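Local coordinates for protein AbiQ (Lactococcus lactis, PDB 4GLK) that cuts RNA as the endoribonuclease toxin of a type III toxin-antitoxin system and is neutralised by its cognate antitoxin RNA, AntiQ, at residues E11-L16 against N91-P96. The protein carries 1 engineered substitution. Residues are numbered along the deposited sequence; the frame is centred on the assembly and turned at random.
Sequences EYIAYL and NMIPVP
Tyr12 reaches from the helix to the backbone of Pro94 and makes the one hydrogen bond between 11-16 and 91-96: its OH donates to Pro94 O at 2.7 Å. The hydroxyl meets the oxygen at a C=O...donor angle of 145° and stands 32° off the carbonyl plane, while the oxygen itself lies at the edge of the phenol ring. CG is anti to the backbone N (chi1 -176°), which sends the ring out from the helix toward segment 91-96.

The same ring is packed on both faces. Pro96 comes up tip to tip, and its CD sits over one face in a CH-pi contact, 3.7 Å from the centroid and displaced toward the rim, with Pro96 CD 3.4 Å from Tyr12 CZ. Leu16, one turn further along the helix, lays CG over the opposite face, again toward the rim. Tyr165, from helix 155-166, adds an edge-to-face ring contact.

Beside the tyrosine the contact is aliphatic and centres on Ile93. Ile13 crosses it at about a right angle, the two CD1 methyls meeting at 3.6 Å, and CD1 of Leu16 rests 4.1 Å from Ile93 CG2. Tyr34 of strand 33-40 touches both isoleucines.

Helix 10-16 thereby packs against strand 79-94, a member of the antiparallel sheet of this ToxN/AbiQ-family toxin, and the residues that follow it. Apart from the phenol bond, the side-chain contacts are apolar or CH-pi; that bond gives the carbonyl oxygen of the buried Pro94 a donor and, with Pro96 and Leu16 on the two faces, should fix the ring's position and tilt.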
ATOM      1  N   GLU A  11      -0.641 -15.883  -6.043  1.00 29.93           N
ATOM      2  CA  GLU A  11       0.345 -16.301  -7.043  1.00 29.92           C
ATOM      3  C   GLU A  11       1.306 -15.165  -7.407  1.00 31.17           C
ATOM      4  O   GLU A  11       2.524 -15.350  -7.340  1.00 30.85           O
ATOM      5  CB  GLU A  11      -0.347 -16.896  -8.284  1.00 32.14           C
ATOM      6  CG  GLU A  11      -1.093 -18.202  -8.003  1.00 49.33           C
ATOM      7  CD  GLU A  11      -2.561 -18.131  -7.598  1.00 77.24           C
ATOM      8  OE1 GLU A  11      -3.315 -19.057  -7.978  1.00 84.75           O
ATOM      9  OE2 GLU A  11      -2.959 -17.174  -6.890  1.00 64.11           O
ATOM     10  N   TYR A  12       0.762 -13.975  -7.753  1.00 26.84           N
ATOM     11  CA  TYR A  12       1.567 -12.799  -8.055  1.00 24.85           C
ATOM     12  C   TYR A  12       2.403 -12.351  -6.840  1.00 28.54           C
ATOM     13  O   TYR A  12       3.566 -11.986  -7.011  1.00 29.35           O
ATOM     14  CB  TYR A  12       0.691 -11.634  -8.509  1.00 24.77           C
ATOM     15  CG  TYR A  12       1.530 -10.453  -8.924  1.00 24.92           C
ATOM     16  CD1 TYR A  12       2.404 -10.532 -10.003  1.00 26.86           C
ATOM     17  CD2 TYR A  12       1.513  -9.273  -8.179  1.00 25.16           C
ATOM     18  CE1 TYR A  12       3.193  -9.451 -10.380  1.00 27.39           C
ATOM     19  CE2 TYR A  12       2.304  -8.184  -8.542  1.00 25.45           C
ATOM     20  CZ  TYR A  12       3.142  -8.279  -9.643  1.00 30.57           C
ATOM     21  OH  TYR A  12       3.925  -7.224 -10.012  1.00 27.30           O
ATOM     22  N   ILE A  13       1.811 -12.345  -5.628  1.00 24.53           N
ATOM     23  CA  ILE A  13       2.538 -11.965  -4.402  1.00 23.75           C
ATOM     24  C   ILE A  13       3.694 -12.934  -4.141  1.00 28.12           C
ATOM     25  O   ILE A  13       4.818 -12.482  -3.899  1.00 28.66           O
ATOM     26  CB  ILE A  13       1.568 -11.837  -3.192  1.00 25.78           C
ATOM     27  CG1 ILE A  13       0.585 -10.658  -3.402  1.00 24.78           C
ATOM     28  CG2 ILE A  13       2.314 -11.729  -1.843  1.00 25.42           C
ATOM     29  CD1 ILE A  13       1.194  -9.203  -3.405  1.00 24.90           C
ATOM     30  N   ALA A  14       3.428 -14.259  -4.245  1.00 23.95           N
ATOM     31  CA  ALA A  14       4.445 -15.299  -4.042  1.00 24.90           C
ATOM     32  C   ALA A  14       5.574 -15.113  -5.045  1.00 31.37           C
ATOM     33  O   ALA A  14       6.725 -15.316  -4.687  1.00 31.72           O
ATOM     34  CB  ALA A  14       3.842 -16.695  -4.171  1.00 25.55           C
ATOM     35  N   TYR A  15       5.242 -14.660  -6.271  1.00 28.74           N
ATOM     36  CA  TYR A  15       6.205 -14.389  -7.327  1.00 29.68           C
ATOM     37  C   TYR A  15       7.081 -13.166  -7.004  1.00 35.87           C
ATOM     38  O   TYR A  15       8.293 -13.234  -7.214  1.00 35.98           O
ATOM     39  CB  TYR A  15       5.504 -14.256  -8.676  1.00 30.80           C
ATOM     40  CG  TYR A  15       6.365 -13.681  -9.781  1.00 33.41           C
ATOM     41  CD1 TYR A  15       7.196 -14.503 -10.545  1.00 35.45           C
ATOM     42  CD2 TYR A  15       6.284 -12.334 -10.124  1.00 34.35           C
ATOM     43  CE1 TYR A  15       7.930 -13.992 -11.616  1.00 34.98           C
ATOM     44  CE2 TYR A  15       7.008 -11.814 -11.191  1.00 35.65           C
ATOM     45  CZ  TYR A  15       7.838 -12.642 -11.929  1.00 41.05           C
ATOM     46  OH  TYR A  15       8.561 -12.099 -12.958  1.00 38.51           O
ATOM     47  N   LEU A  16       6.478 -12.050  -6.519  1.00 31.19           N
ATOM     48  CA  LEU A  16       7.258 -10.864  -6.156  1.00 30.58           C
ATOM     49  C   LEU A  16       8.166 -11.160  -4.969  1.00 33.42           C
ATOM     50  O   LEU A  16       9.292 -10.681  -4.958  1.00 32.31           O
ATOM     51  CB  LEU A  16       6.397  -9.632  -5.845  1.00 30.30           C
ATOM     52  CG  LEU A  16       5.630  -8.963  -6.976  1.00 35.51           C
ATOM     53  CD1 LEU A  16       5.059  -7.647  -6.500  1.00 35.67           C
ATOM     54  CD2 LEU A  16       6.509  -8.721  -8.217  1.00 39.06           C
ATOM     55  N   ASN A  91       6.255  -0.144   1.292  1.00 18.53           N
ATOM     56  CA  ASN A  91       5.913  -1.506   0.856  1.00 18.79           C
ATOM     57  C   ASN A  91       4.928  -1.534  -0.313  1.00 22.21           C
ATOM     58  O   ASN A  91       4.352  -2.589  -0.615  1.00 21.03           O
ATOM     59  CB  ASN A  91       5.410  -2.335   2.019  1.00 18.26           C
ATOM     60  CG  ASN A  91       6.485  -2.628   3.022  1.00 33.23           C
ATOM     61  OD1 ASN A  91       7.677  -2.759   2.701  1.00 33.52           O
ATOM     62  ND2 ASN A  91       6.095  -2.653   4.267  1.00 25.24           N
ATOM     63  N   MET A  92       4.765  -0.401  -0.995  1.00 18.35           N
ATOM     64  CA  MET A  92       3.882  -0.360  -2.165  1.00 19.35           C
ATOM     65  C   MET A  92       4.492  -1.201  -3.301  1.00 24.30           C
ATOM     66  O   MET A  92       5.713  -1.420  -3.335  1.00 22.94           O
ATOM     67  CB  MET A  92       3.577   1.082  -2.604  1.00 21.41           C
ATOM     68  CG  MET A  92       4.757   1.776  -3.188  1.00 25.29           C
ATOM     69  SD  MET A  92       4.357   3.433  -3.706  1.00 29.96           S
ATOM     70  CE  MET A  92       5.894   3.831  -4.560  1.00 27.32           C
ATOM     71  N   ILE A  93       3.633  -1.696  -4.205  1.00 20.61           N
ATOM     72  CA  ILE A  93       4.069  -2.571  -5.281  1.00 19.61           C
ATOM     73  C   ILE A  93       3.382  -2.275  -6.595  1.00 25.06           C
ATOM     74  O   ILE A  93       2.196  -1.907  -6.610  1.00 23.58           O
ATOM     75  CB  ILE A  93       3.832  -4.085  -4.882  1.00 22.05           C
ATOM     76  CG1 ILE A  93       2.358  -4.347  -4.458  1.00 22.48           C
ATOM     77  CG2 ILE A  93       4.856  -4.593  -3.822  1.00 20.56           C
ATOM     78  CD1 ILE A  93       1.920  -5.837  -4.397  1.00 25.52           C
ATOM     79  N   PRO A  94       4.072  -2.554  -7.728  1.00 23.57           N
ATOM     80  CA  PRO A  94       3.395  -2.458  -9.024  1.00 23.00           C
ATOM     81  C   PRO A  94       2.588  -3.749  -9.234  1.00 26.70           C
ATOM     82  O   PRO A  94       3.086  -4.856  -8.970  1.00 26.78           O
ATOM     83  CB  PRO A  94       4.560  -2.329 -10.011  1.00 24.40           C
ATOM     84  CG  PRO A  94       5.671  -3.085  -9.375  1.00 28.16           C
ATOM     85  CD  PRO A  94       5.466  -3.031  -7.884  1.00 24.22           C
ATOM     86  N   VAL A  95       1.326  -3.614  -9.653  1.00 22.38           N
ATOM     87  CA  VAL A  95       0.473  -4.786  -9.861  1.00 21.74           C
ATOM     88  C   VAL A  95      -0.102  -4.756 -11.277  1.00 26.29           C
ATOM     89  O   VAL A  95      -0.798  -3.794 -11.631  1.00 23.83           O
ATOM     90  CB  VAL A  95      -0.669  -4.930  -8.791  1.00 23.83           C
ATOM     91  CG1 VAL A  95      -1.501  -6.202  -9.036  1.00 22.87           C
ATOM     92  CG2 VAL A  95      -0.115  -4.924  -7.373  1.00 23.10           C
ATOM     93  N   PRO A  96       0.142  -5.809 -12.089  1.00 26.26           N
ATOM     94  CA  PRO A  96      -0.470  -5.848 -13.439  1.00 26.32           C
ATOM     95  C   PRO A  96      -1.984  -5.953 -13.289  1.00 31.04           C
ATOM     96  O   PRO A  96      -2.465  -6.482 -12.287  1.00 28.59           O
ATOM     97  CB  PRO A  96       0.096  -7.136 -14.051  1.00 27.50           C
ATOM     98  CG  PRO A  96       1.244  -7.532 -13.176  1.00 31.59           C
ATOM     99  CD  PRO A  96       0.905  -7.039 -11.808  1.00 26.87           C
TER